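Local atomic coordinates of virulence factor (Pectobacterium carotovorum, PDB entry 2W3Y), a protein that acts as a virulence factor in a Drosophila pathogen, is S-palmitoylated and binds to lipid vesicles. Residues 158-163 and 198-203; 166-171 and 194-199; 49-54 and 263-268; 44-49 and 173-178. One frame throughout, in Å; residues are numbered along the deposited sequence.

Contact 1 of 4, residues 158-163 and 198-203; sequences EMNKTQ and FKQEQK
Met159 meets Lys203 and Gln163 meets Gln200, with CA atoms 6.9 and 5.9 Å apart, where the end of helix 142-159 runs into a loop beside the turn that follows strand 185-198. Lys203 is the central side chain. Its chain is extended beyond CG and slides past Met159 in the opposite direction, with CG 3.6 Å from Met159 SD. At its tip NZ donates to Met159 O at 2.8 Å, approaching 28° out of the carbonyl plane. NZ also donates to Gln200 OE1 of its own segment and to Ala164 O, just beyond the other segment. One ammonium group thus ties the carbonyl of Met159 at the helix end, and that of Ala164 beyond it, to the 198-203 turn. These neutral oxygens probably help to solvate its charge.

With CG between the backbone N and the carbonyl carbon (chi1 73°), Met159 CG packs against Lys203 CG. Further out, the chain bends at chi3 and CE lies over one face of the Phe198 ring, off-centre toward the rim and 3.3 Å from CD2. SD also stands over the ring, 4.3 Å from its centroid. Gln163 and Gln200 cross with their amide planes 26° apart, and Gln163 NE2 lies 3.3 Å from Gln200 CG. No direct hydrogen bond joins the two amides. Instead, a water accepts from Gln200 N and donates to Gln163 O. A second water accepts from Gln200 NE2 and lies by Thr162 O.

Phe198 also touches the bound palmitic acid. The sulfur and methyl of Met159 over its ring make a Met-aromatic contact beside the lipid site.

Contact 2 of 4, residues 166-171 and 194-199; sequences YNYLYA and YGTHFK. With PLM (palmitic acid), chain C.
Phe198 and Tyr168 meet obliquely on the sheet face that also carries Tyr166, Tyr170, Tyr194 and Thr196. Phe198 CE2 lies over a face of the Tyr168 ring, 3.4 Å from CD2, and the ring planes are 52° apart. Tyr168 CG is anti to the backbone N (chi1 -175°), which brings it to 3.6 Å from Phe198 CE2. Thr196 CG2 comes to the edge of the Tyr168 ring, near its plane. The palmitic acid runs past this face. Its C6 lies at the edge of the Phe198 ring, in plane, 3.8 Å from CZ. Its terminal carbon CF stands over one face of the Tyr170 ring, 3.6 Å from CG, and also touches Tyr194 CD2. These contacts are apolar, as suits a fatty acyl chain.

The backbones are neighbouring strands of a beta hairpin, 166-179 and 185-198, paired antiparallel at 150°. Tyr166 with Phe198, Tyr168 with Thr196 and Tyr170 with Tyr194 are hydrogen-bonded pairs, each with two N-H to O bonds. Between them, Asn167 with His197 and Leu169 with Gly195 are non-hydrogen-bonded pairs. At the Leu169 pair the CA atoms are 4.4 Å apart.

Further out, polar groups hold the rings. Tyr170 OH donates to Tyr168 OH at 2.8 Å, and Tyr168 OH is also bonded to Gln43 OE1 on strand 40-49. Thr196 OG1 bonds to Gly220 O of strand 214-228, the next strand of the sheet beside 185-198. Phe219 of the same strand packs edge-to-face with Phe198.

Contact 3 of 4, residues 49-54 and 263-268; sequences FNEAPK and DDIFNG
Phe49 and Phe266 lie side by side and point the same way, with ring planes 27° apart. The rings are slid past each other and barely overlap, their centroids 5.9 Å apart. The closest atoms are Phe49 CE1 and Phe266 CD2, at 3.9 Å. Asp264 CB lies over one face of the Phe266 ring, toward its rim. Ile130 of helix 125-134 touches both phenylalanines.

Next along the chain, Asn50 N donates to Phe266 O at 2.7 Å, nearly along the C=O axis. Asn50 ND2 reaches Val269 O and Leu177 O, so its amide nitrogen has two backbone acceptors. A water bridges Asn50 OD1 and Gly268 N. Two more waters donate to Asn267 OD1; one links it to Glu51 N and the other to Glu51 OE2.

Glu51 is bent at chi2 (-86°) and crosses Ile265 at about a right angle, with OE2 3.7 Å from Ile265 CD1. Glu51 and Asn267 lie side by side, their carboxylate and amide planes 14° apart.

The contact is the end of a parallel beta pairing. Phe49 with Phe266 is its bridge here, and beyond it the chain leaves the mixed sheet in a loop tied to 266-268 partly through waters.

Contact 4 of 4, residues 44-49 and 173-178; sequences YQTYQF and STHDLF
Phe49 and Asp176 lie side by side, pointing the same way, with ring and carboxylate planes 32° apart. Asp176 OD1 reaches the edge of the ring, in its plane, 3.4 Å from Phe49 CD2. This puts the carboxylate oxygen at the ring's C-H rim. Asp176 OD1 also accepts from Thr174 OG1, while OD2 takes a salt bridge from Arg190 and a bond from Tyr275 OH, so the buried charge is probably well compensated. Thr174 crosses Phe49 obliquely, its CB 3.8 Å from CE2. Phe178 CZ approaches Phe49 CB at the same distance.

Phe49, Thr174 and Asp176 lie on one face of two neighbouring parallel strands, 40-49 and 166-179, in the mixed sheet of the protein. The strand directions differ by 7°. Five backbone bonds join the segments in turn, from Ser173 N to Gln45 O through to Leu177 N to Phe49 O.

The other face carries Thr46, Gln48, Ser173 and His175. The Thr46 and His175 side chains cross obliquely, with Thr46 CG2 3.8 Å from His175 CD2. His175 NE2 and Ser173 OG share a hydrogen bond of 2.8 Å, and His175 ND1 bonds to Tyr187 OH. Both ring nitrogens are therefore held, which should fix the ring's rotation. A water links Ser173 OG to Gln45 O. Gln48 is extended (chi2 180°) and crosses Leu177, with NE2 3.6 Å from CD1. Gln48 NE2 bonds to Asn50 O, and Gln48 OE1 accepts from Arg64 of helix 57-81, which packs against this face.

Contacts 2 and 4 are buried pairings within one mixed sheet and both use strand 166-179. Contact 2 pairs it antiparallel with strand 185-198, contact 4 parallel with strand 40-49. Aromatic rings face the lipid in contact 2, while contact 4 encloses a charged carboxylate and a histidine. Contacts 1 and 3 are only partly buried. Contact 3 shares Phe49 with contact 4 and pairs the other side of strand 40-49 with strand 262-266; waters bridge the loops just beyond. Contact 1 shares Phe198 with contact 2 and adds a lysine, a methionine and waters where the strand gives way to a loop. Contacts 1 and 3 are about 35 Å apart between centres.

Contact 1 of 4, residues 158-163 and 198-203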
# COMPACT_ATOMS: atom_id res chain seq x y z
N GLU A 158 -3.04 -17.53 -11.06
CA GLU A 158 -3.99 -16.62 -11.71
C GLU A 158 -3.45 -16.01 -13.01
O GLU A 158 -4.15 -16.05 -14.02
CB GLU A 158 -4.47 -15.50 -10.78
CG GLU A 158 -5.25 -15.96 -9.54
CD GLU A 158 -6.65 -16.48 -9.84
OE1 GLU A 158 -7.04 -16.56 -11.03
OE2 GLU A 158 -7.37 -16.81 -8.87
N MET A 159 -2.24 -15.46 -12.97
CA MET A 159 -1.65 -14.78 -14.14
C MET A 159 -1.38 -15.67 -15.34
O MET A 159 -1.41 -15.21 -16.48
CB MET A 159 -0.39 -13.96 -13.75
CG MET A 159 0.91 -14.70 -13.42
SD MET A 159 2.24 -13.53 -12.89
CE MET A 159 1.24 -12.23 -12.13
N ASN A 160 -1.13 -16.95 -15.09
CA ASN A 160 -0.82 -17.90 -16.17
C ASN A 160 -2.05 -18.52 -16.85
O ASN A 160 -1.93 -19.37 -17.73
CB ASN A 160 0.13 -18.98 -15.66
CG ASN A 160 1.56 -18.48 -15.50
OD1 ASN A 160 2.16 -18.63 -14.44
ND2 ASN A 160 2.11 -17.88 -16.56
N LYS A 161 -3.23 -18.07 -16.45
CA LYS A 161 -4.49 -18.56 -17.01
C LYS A 161 -4.64 -18.16 -18.47
O LYS A 161 -5.15 -18.95 -19.26
CB LYS A 161 -5.68 -18.08 -16.18
CG LYS A 161 -5.84 -18.85 -14.87
CD LYS A 161 -7.04 -18.39 -14.06
CE LYS A 161 -7.26 -19.31 -12.86
NZ LYS A 161 -8.19 -18.76 -11.84
N THR A 162 -4.20 -16.94 -18.81
CA THR A 162 -4.18 -16.48 -20.21
C THR A 162 -2.86 -15.78 -20.58
O THR A 162 -1.97 -15.60 -19.73
CB THR A 162 -5.35 -15.51 -20.55
OG1 THR A 162 -5.12 -14.23 -19.94
CG2 THR A 162 -6.71 -16.05 -20.08
N GLN A 163 -2.77 -15.36 -21.84
CA GLN A 163 -1.58 -14.66 -22.36
C GLN A 163 -1.61 -13.16 -22.07
O GLN A 163 -0.62 -12.46 -22.31
CB GLN A 163 -1.45 -14.88 -23.87
CG GLN A 163 -1.15 -16.31 -24.26
CD GLN A 163 0.17 -16.79 -23.69
OE1 GLN A 163 0.22 -17.77 -22.95
NE2 GLN A 163 1.25 -16.10 -24.04
N PHE A 198 2.23 -7.50 -15.04
CA PHE A 198 3.18 -8.49 -15.52
C PHE A 198 2.83 -8.79 -16.97
O PHE A 198 1.72 -9.22 -17.25
CB PHE A 198 3.07 -9.81 -14.74
CG PHE A 198 3.56 -9.76 -13.32
CD1 PHE A 198 4.83 -10.26 -12.99
CD2 PHE A 198 2.74 -9.27 -12.30
CE1 PHE A 198 5.29 -10.24 -11.66
CE2 PHE A 198 3.18 -9.26 -10.96
CZ PHE A 198 4.47 -9.74 -10.64
N LYS A 199 3.78 -8.57 -17.86
CA LYS A 199 3.70 -9.03 -19.25
C LYS A 199 3.96 -10.55 -19.29
O LYS A 199 4.55 -11.11 -18.37
CB LYS A 199 4.76 -8.32 -20.11
CG LYS A 199 4.67 -6.80 -20.14
CD LYS A 199 5.51 -6.22 -21.29
CE LYS A 199 6.13 -4.89 -20.95
NZ LYS A 199 5.13 -3.88 -20.52
N GLN A 200 3.53 -11.22 -20.37
CA GLN A 200 3.69 -12.68 -20.45
C GLN A 200 5.09 -13.17 -20.05
O GLN A 200 5.22 -14.09 -19.25
CB GLN A 200 3.32 -13.21 -21.85
CG GLN A 200 3.36 -14.75 -21.93
CD GLN A 200 2.42 -15.40 -20.92
OE1 GLN A 200 1.28 -14.98 -20.77
NE2 GLN A 200 2.91 -16.42 -20.22
N GLU A 201 6.13 -12.52 -20.58
CA GLU A 201 7.52 -12.94 -20.38
C GLU A 201 8.02 -12.68 -18.94
O GLU A 201 9.05 -13.21 -18.53
CB GLU A 201 8.44 -12.29 -21.42
CG GLU A 201 8.53 -10.75 -21.32
CD GLU A 201 9.58 -10.13 -22.24
OE1 GLU A 201 9.37 -10.12 -23.49
OE2 GLU A 201 10.61 -9.63 -21.72
N GLN A 202 7.27 -11.88 -18.19
CA GLN A 202 7.59 -11.60 -16.79
C GLN A 202 6.90 -12.53 -15.79
O GLN A 202 7.23 -12.50 -14.60
CB GLN A 202 7.19 -10.16 -16.48
CG GLN A 202 8.04 -9.11 -17.16
CD GLN A 202 7.51 -7.74 -16.90
OE1 GLN A 202 6.39 -7.41 -17.29
NE2 GLN A 202 8.33 -6.90 -16.28
N LYS A 203 5.95 -13.35 -16.24
CA LYS A 203 5.11 -14.12 -15.30
C LYS A 203 5.89 -15.11 -14.45
O LYS A 203 5.54 -15.34 -13.29
CB LYS A 203 3.91 -14.77 -16.00
CG LYS A 203 2.91 -13.73 -16.47
CD LYS A 203 1.79 -14.29 -17.31
CE LYS A 203 0.93 -13.17 -17.87
NZ LYS A 203 -0.26 -13.74 -18.60
O HOH W 1 0.18 -17.94 -19.37
O HOH W 2 1.32 -10.48 -21.67

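Contact 2 of 4, residues 166-171 and 194-199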
# COMPACT_ATOMS: atom_id res chain seq x y z
N TYR A 166 -1.21 -9.05 -16.75
CA TYR A 166 -1.88 -9.26 -15.47
C TYR A 166 -1.63 -8.04 -14.55
O TYR A 166 -0.50 -7.77 -14.11
CB TYR A 166 -1.39 -10.57 -14.81
CG TYR A 166 -2.13 -10.97 -13.55
CD1 TYR A 166 -3.32 -11.72 -13.62
CD2 TYR A 166 -1.67 -10.57 -12.29
CE1 TYR A 166 -4.01 -12.08 -12.45
CE2 TYR A 166 -2.33 -10.93 -11.13
CZ TYR A 166 -3.50 -11.67 -11.21
OH TYR A 166 -4.15 -12.01 -10.04
N ASN A 167 -2.69 -7.28 -14.29
CA ASN A 167 -2.59 -6.06 -13.47
C ASN A 167 -2.28 -6.33 -12.00
O ASN A 167 -2.85 -7.24 -11.41
CB ASN A 167 -3.87 -5.22 -13.58
CG ASN A 167 -4.06 -4.62 -14.97
OD1 ASN A 167 -3.12 -4.11 -15.57
ND2 ASN A 167 -5.28 -4.68 -15.49
N TYR A 168 -1.39 -5.51 -11.44
CA TYR A 168 -0.80 -5.78 -10.12
C TYR A 168 -0.55 -4.47 -9.38
O TYR A 168 0.26 -3.63 -9.81
CB TYR A 168 0.50 -6.57 -10.27
CG TYR A 168 1.19 -7.05 -8.99
CD1 TYR A 168 0.51 -7.81 -8.03
CD2 TYR A 168 2.54 -6.78 -8.78
CE1 TYR A 168 1.17 -8.26 -6.85
CE2 TYR A 168 3.21 -7.23 -7.64
CZ TYR A 168 2.51 -7.97 -6.67
OH TYR A 168 3.19 -8.42 -5.55
N LEU A 169 -1.28 -4.29 -8.27
CA LEU A 169 -1.27 -3.06 -7.48
C LEU A 169 -0.82 -3.33 -6.03
O LEU A 169 -1.12 -4.39 -5.48
CB LEU A 169 -2.67 -2.40 -7.48
CG LEU A 169 -3.38 -2.03 -8.80
CD1 LEU A 169 -4.11 -3.22 -9.44
CD2 LEU A 169 -4.39 -0.89 -8.60
N TYR A 170 -0.08 -2.39 -5.45
CA TYR A 170 0.20 -2.32 -4.03
C TYR A 170 -0.63 -1.19 -3.45
O TYR A 170 -0.50 -0.04 -3.88
CB TYR A 170 1.69 -2.07 -3.75
CG TYR A 170 2.51 -3.34 -3.68
CD1 TYR A 170 2.55 -4.19 -4.78
CD2 TYR A 170 3.22 -3.70 -2.52
CE1 TYR A 170 3.27 -5.36 -4.75
CE2 TYR A 170 3.96 -4.90 -2.48
CZ TYR A 170 3.96 -5.72 -3.62
OH TYR A 170 4.66 -6.91 -3.69
N ALA A 171 -1.51 -1.53 -2.51
CA ALA A 171 -2.32 -0.56 -1.76
C ALA A 171 -1.86 -0.68 -0.31
O ALA A 171 -2.22 -1.63 0.39
CB ALA A 171 -3.78 -0.86 -1.90
N TYR A 194 0.46 2.06 -5.65
CA TYR A 194 1.39 1.84 -6.77
C TYR A 194 0.74 0.85 -7.71
O TYR A 194 0.03 -0.05 -7.25
CB TYR A 194 2.72 1.27 -6.29
CG TYR A 194 3.69 2.28 -5.70
CD1 TYR A 194 3.26 3.49 -5.14
CD2 TYR A 194 5.04 1.99 -5.66
CE1 TYR A 194 4.16 4.39 -4.60
CE2 TYR A 194 5.95 2.88 -5.11
CZ TYR A 194 5.51 4.07 -4.59
OH TYR A 194 6.45 4.94 -4.06
N GLY A 195 0.98 1.02 -9.01
CA GLY A 195 0.35 0.15 -9.99
C GLY A 195 1.29 -0.25 -11.11
O GLY A 195 1.99 0.59 -11.67
N THR A 196 1.33 -1.55 -11.39
CA THR A 196 2.10 -2.08 -12.52
C THR A 196 1.33 -3.25 -13.15
O THR A 196 0.11 -3.39 -12.92
CB THR A 196 3.60 -2.41 -12.12
OG1 THR A 196 4.44 -2.58 -13.29
CG2 THR A 196 3.72 -3.64 -11.18
N HIS A 197 2.00 -4.06 -13.96
CA HIS A 197 1.42 -5.26 -14.53
C HIS A 197 2.57 -6.22 -14.84
O HIS A 197 3.73 -5.80 -14.88
CB HIS A 197 0.61 -4.96 -15.82
CG HIS A 197 1.41 -4.26 -16.88
ND1 HIS A 197 2.02 -4.94 -17.92
CD2 HIS A 197 1.75 -2.96 -17.03
CE1 HIS A 197 2.66 -4.08 -18.68
NE2 HIS A 197 2.51 -2.87 -18.16
N PHE A 198 2.23 -7.50 -15.04
CA PHE A 198 3.18 -8.49 -15.52
C PHE A 198 2.83 -8.79 -16.97
O PHE A 198 1.72 -9.22 -17.25
CB PHE A 198 3.07 -9.81 -14.74
CG PHE A 198 3.56 -9.76 -13.32
CD1 PHE A 198 4.83 -10.26 -12.99
CD2 PHE A 198 2.74 -9.27 -12.30
CE1 PHE A 198 5.29 -10.24 -11.66
CE2 PHE A 198 3.18 -9.26 -10.96
CZ PHE A 198 4.47 -9.74 -10.64
N LYS A 199 3.78 -8.57 -17.86
CA LYS A 199 3.70 -9.03 -19.25
C LYS A 199 3.96 -10.55 -19.29
O LYS A 199 4.55 -11.11 -18.37
CB LYS A 199 4.76 -8.32 -20.11
CG LYS A 199 4.67 -6.80 -20.14
CD LYS A 199 5.51 -6.22 -21.29
CE LYS A 199 6.13 -4.89 -20.95
NZ LYS A 199 5.13 -3.88 -20.52
C1 PLM C . 8.23 -14.79 -5.14
O2 PLM C . 8.27 -15.98 -5.53
C2 PLM C . 7.86 -13.67 -6.10
C3 PLM C . 6.49 -13.06 -5.84
C4 PLM C . 6.11 -11.96 -6.85
C5 PLM C . 6.81 -10.63 -6.56
C6 PLM C . 6.95 -9.76 -7.81
C7 PLM C . 7.25 -8.31 -7.45
C8 PLM C . 8.02 -7.56 -8.53
C9 PLM C . 7.10 -6.55 -9.21
CA PLM C . 7.45 -5.09 -8.93
CB PLM C . 6.37 -4.40 -8.11
CC PLM C . 6.97 -3.23 -7.34
CD PLM C . 6.42 -3.14 -5.93
CE PLM C . 5.73 -1.80 -5.72
CF PLM C . 5.57 -1.46 -4.24

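Contact 3 of 4, residues 49-54 and 263-268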
# COMPACT_ATOMS: atom_id res chain seq x y z
N PHE A 49 8.90 0.63 9.58
CA PHE A 49 10.35 0.58 9.53
C PHE A 49 10.93 1.02 10.86
O PHE A 49 10.90 2.20 11.19
CB PHE A 49 10.89 1.44 8.37
CG PHE A 49 10.37 1.03 7.03
CD1 PHE A 49 10.60 -0.26 6.54
CD2 PHE A 49 9.62 1.92 6.27
CE1 PHE A 49 10.10 -0.66 5.28
CE2 PHE A 49 9.12 1.54 5.02
CZ PHE A 49 9.36 0.26 4.53
N ASN A 50 11.42 0.03 11.61
CA ASN A 50 12.00 0.18 12.96
C ASN A 50 10.96 0.34 14.05
O ASN A 50 9.93 0.96 13.85
CB ASN A 50 13.01 1.34 13.01
CG ASN A 50 14.16 1.15 12.05
OD1 ASN A 50 14.72 0.07 11.95
ND2 ASN A 50 14.54 2.23 11.35
N GLU A 51 11.25 -0.24 15.22
CA GLU A 51 10.44 -0.03 16.41
C GLU A 51 10.52 1.44 16.81
O GLU A 51 11.57 2.07 16.65
CB GLU A 51 10.91 -0.92 17.56
CG GLU A 51 10.57 -2.42 17.41
CD GLU A 51 9.18 -2.78 17.92
OE1 GLU A 51 8.44 -1.87 18.39
OE2 GLU A 51 8.80 -3.97 17.84
N ALA A 52 9.40 1.96 17.27
CA ALA A 52 9.29 3.33 17.74
C ALA A 52 9.93 3.48 19.13
O ALA A 52 9.87 2.54 19.92
CB ALA A 52 7.83 3.75 17.79
N PRO A 53 10.55 4.65 19.41
CA PRO A 53 10.96 4.95 20.78
C PRO A 53 9.75 5.11 21.69
O PRO A 53 8.65 5.42 21.22
CB PRO A 53 11.72 6.28 20.64
CG PRO A 53 11.19 6.90 19.40
CD PRO A 53 10.90 5.74 18.48
N LYS A 54 9.97 4.92 22.98
CA LYS A 54 8.88 4.88 23.97
C LYS A 54 7.84 5.98 23.77
O LYS A 54 6.64 5.71 23.80
CB LYS A 54 9.45 4.90 25.41
CG LYS A 54 10.22 3.62 25.78
CD LYS A 54 11.77 3.80 25.88
CE LYS A 54 12.51 3.67 24.53
NZ LYS A 54 12.86 4.99 23.94
N ASP A 263 1.64 -7.58 7.27
CA ASP A 263 2.20 -6.46 8.02
C ASP A 263 3.45 -6.93 8.74
O ASP A 263 3.59 -8.11 9.05
CB ASP A 263 1.21 -5.91 9.03
CG ASP A 263 0.99 -6.85 10.20
OD1 ASP A 263 0.30 -7.87 10.00
OD2 ASP A 263 1.52 -6.58 11.31
N ASP A 264 4.37 -6.00 9.01
CA ASP A 264 5.55 -6.31 9.80
C ASP A 264 6.17 -5.04 10.35
O ASP A 264 5.91 -3.93 9.84
CB ASP A 264 6.57 -7.09 8.95
CG ASP A 264 7.46 -8.02 9.80
OD1 ASP A 264 7.26 -8.12 11.04
OD2 ASP A 264 8.37 -8.65 9.20
N ILE A 265 6.92 -5.20 11.43
CA ILE A 265 7.88 -4.19 11.87
C ILE A 265 9.24 -4.67 11.44
O ILE A 265 9.77 -5.67 11.95
CB ILE A 265 7.82 -3.92 13.42
CG1 ILE A 265 6.43 -3.42 13.81
CG2 ILE A 265 8.90 -2.92 13.84
CD1 ILE A 265 6.11 -3.48 15.31
N PHE A 266 9.81 -3.99 10.45
CA PHE A 266 11.13 -4.34 9.95
C PHE A 266 12.18 -3.71 10.86
O PHE A 266 12.02 -2.56 11.28
CB PHE A 266 11.31 -3.84 8.52
CG PHE A 266 10.47 -4.55 7.51
CD1 PHE A 266 10.85 -5.79 7.02
CD2 PHE A 266 9.28 -3.99 7.06
CE1 PHE A 266 10.08 -6.46 6.08
CE2 PHE A 266 8.49 -4.64 6.11
CZ PHE A 266 8.89 -5.87 5.62
N ASN A 267 13.23 -4.46 11.15
CA ASN A 267 14.29 -4.00 12.05
C ASN A 267 15.58 -3.65 11.31
O ASN A 267 15.87 -4.23 10.26
CB ASN A 267 14.59 -5.06 13.12
CG ASN A 267 13.37 -5.38 13.98
OD1 ASN A 267 12.74 -4.48 14.55
ND2 ASN A 267 13.02 -6.66 14.07
N GLY A 268 16.32 -2.70 11.89
CA GLY A 268 17.61 -2.25 11.35
C GLY A 268 17.52 -1.53 10.01
O GLY A 268 18.36 -1.74 9.14
O HOH W 3 15.73 -1.21 14.23
O HOH W 4 13.60 -2.00 15.39
O HOH W 5 10.80 -5.50 15.99

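Contact 4 of 4, residues 44-49 and 173-178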
# COMPACT_ATOMS: atom_id res chain seq x y z
N TYR A 44 -2.41 -5.90 -0.31
CA TYR A 44 -2.68 -4.98 0.81
C TYR A 44 -1.59 -5.11 1.87
O TYR A 44 -1.38 -6.20 2.39
CB TYR A 44 -4.04 -5.29 1.42
CG TYR A 44 -5.23 -5.01 0.53
CD1 TYR A 44 -5.65 -3.69 0.28
CD2 TYR A 44 -5.95 -6.05 -0.03
CE1 TYR A 44 -6.75 -3.42 -0.52
CE2 TYR A 44 -7.07 -5.79 -0.86
CZ TYR A 44 -7.44 -4.47 -1.09
OH TYR A 44 -8.53 -4.19 -1.86
N GLN A 45 -0.87 -4.02 2.18
CA GLN A 45 0.30 -4.14 3.06
C GLN A 45 0.43 -3.00 4.09
O GLN A 45 -0.02 -1.88 3.85
CB GLN A 45 1.61 -4.20 2.24
CG GLN A 45 1.55 -5.13 1.03
CD GLN A 45 1.99 -6.53 1.37
OE1 GLN A 45 3.19 -6.78 1.53
NE2 GLN A 45 1.04 -7.46 1.49
N THR A 46 1.05 -3.30 5.23
CA THR A 46 1.41 -2.28 6.23
C THR A 46 2.86 -2.50 6.65
O THR A 46 3.20 -3.52 7.27
CB THR A 46 0.51 -2.36 7.49
OG1 THR A 46 -0.87 -2.29 7.10
CG2 THR A 46 0.79 -1.17 8.44
N TYR A 47 3.72 -1.55 6.29
CA TYR A 47 5.14 -1.68 6.62
C TYR A 47 5.51 -0.68 7.68
O TYR A 47 5.32 0.52 7.51
CB TYR A 47 6.03 -1.46 5.40
CG TYR A 47 5.76 -2.38 4.24
CD1 TYR A 47 5.44 -3.73 4.44
CD2 TYR A 47 5.84 -1.91 2.92
CE1 TYR A 47 5.18 -4.59 3.37
CE2 TYR A 47 5.60 -2.77 1.83
CZ TYR A 47 5.27 -4.11 2.07
OH TYR A 47 5.03 -4.97 1.02
N GLN A 48 6.06 -1.18 8.77
CA GLN A 48 6.67 -0.29 9.75
C GLN A 48 8.17 -0.47 9.73
O GLN A 48 8.66 -1.59 9.84
CB GLN A 48 6.11 -0.53 11.15
CG GLN A 48 6.70 0.44 12.16
CD GLN A 48 6.17 0.25 13.57
OE1 GLN A 48 5.03 -0.19 13.77
NE2 GLN A 48 7.00 0.58 14.56
N PHE A 49 8.90 0.63 9.58
CA PHE A 49 10.35 0.58 9.53
C PHE A 49 10.93 1.02 10.86
O PHE A 49 10.90 2.20 11.19
CB PHE A 49 10.89 1.44 8.37
CG PHE A 49 10.37 1.03 7.03
CD1 PHE A 49 10.60 -0.26 6.54
CD2 PHE A 49 9.62 1.92 6.27
CE1 PHE A 49 10.10 -0.66 5.28
CE2 PHE A 49 9.12 1.54 5.02
CZ PHE A 49 9.36 0.26 4.53
N SER A 173 0.49 1.23 3.34
CA SER A 173 1.03 2.33 4.13
C SER A 173 2.42 1.97 4.64
O SER A 173 2.75 0.78 4.78
CB SER A 173 0.09 2.71 5.30
OG SER A 173 -0.03 1.67 6.26
N THR A 174 3.25 3.01 4.85
CA THR A 174 4.56 2.87 5.50
C THR A 174 4.57 3.75 6.75
O THR A 174 3.93 4.81 6.80
CB THR A 174 5.78 3.23 4.61
OG1 THR A 174 5.89 4.65 4.49
CG2 THR A 174 5.68 2.60 3.22
N HIS A 175 5.29 3.28 7.75
CA HIS A 175 5.34 3.94 9.05
C HIS A 175 6.82 4.05 9.38
O HIS A 175 7.46 3.08 9.81
CB HIS A 175 4.45 3.16 10.07
CG HIS A 175 3.02 3.08 9.62
ND1 HIS A 175 2.08 4.04 9.95
CD2 HIS A 175 2.41 2.25 8.74
CE1 HIS A 175 0.94 3.76 9.34
NE2 HIS A 175 1.12 2.69 8.59
N ASP A 176 7.38 5.23 9.06
CA ASP A 176 8.81 5.48 9.11
C ASP A 176 9.24 6.01 10.46
O ASP A 176 8.77 7.06 10.88
CB ASP A 176 9.26 6.53 8.08
CG ASP A 176 8.78 6.26 6.67
OD1 ASP A 176 8.43 5.11 6.34
OD2 ASP A 176 8.75 7.23 5.89
N LEU A 177 10.16 5.30 11.10
CA LEU A 177 10.79 5.75 12.36
C LEU A 177 12.27 5.88 12.13
O LEU A 177 13.01 4.92 12.33
CB LEU A 177 10.46 4.79 13.51
CG LEU A 177 8.97 5.01 13.70
CD1 LEU A 177 8.11 3.77 13.45
CD2 LEU A 177 8.64 5.81 14.96
N PHE A 178 12.68 7.05 11.66
CA PHE A 178 14.04 7.31 11.24
C PHE A 178 14.55 8.55 11.95
O PHE A 178 13.76 9.40 12.39
CB PHE A 178 14.09 7.60 9.72
CG PHE A 178 13.75 6.41 8.84
CD1 PHE A 178 14.36 5.16 9.04
CD2 PHE A 178 12.86 6.57 7.79
CE1 PHE A 178 14.06 4.07 8.22
CE2 PHE A 178 12.56 5.48 6.95
CZ PHE A 178 13.15 4.23 7.18
O HOH W 6 -1.81 -0.17 5.30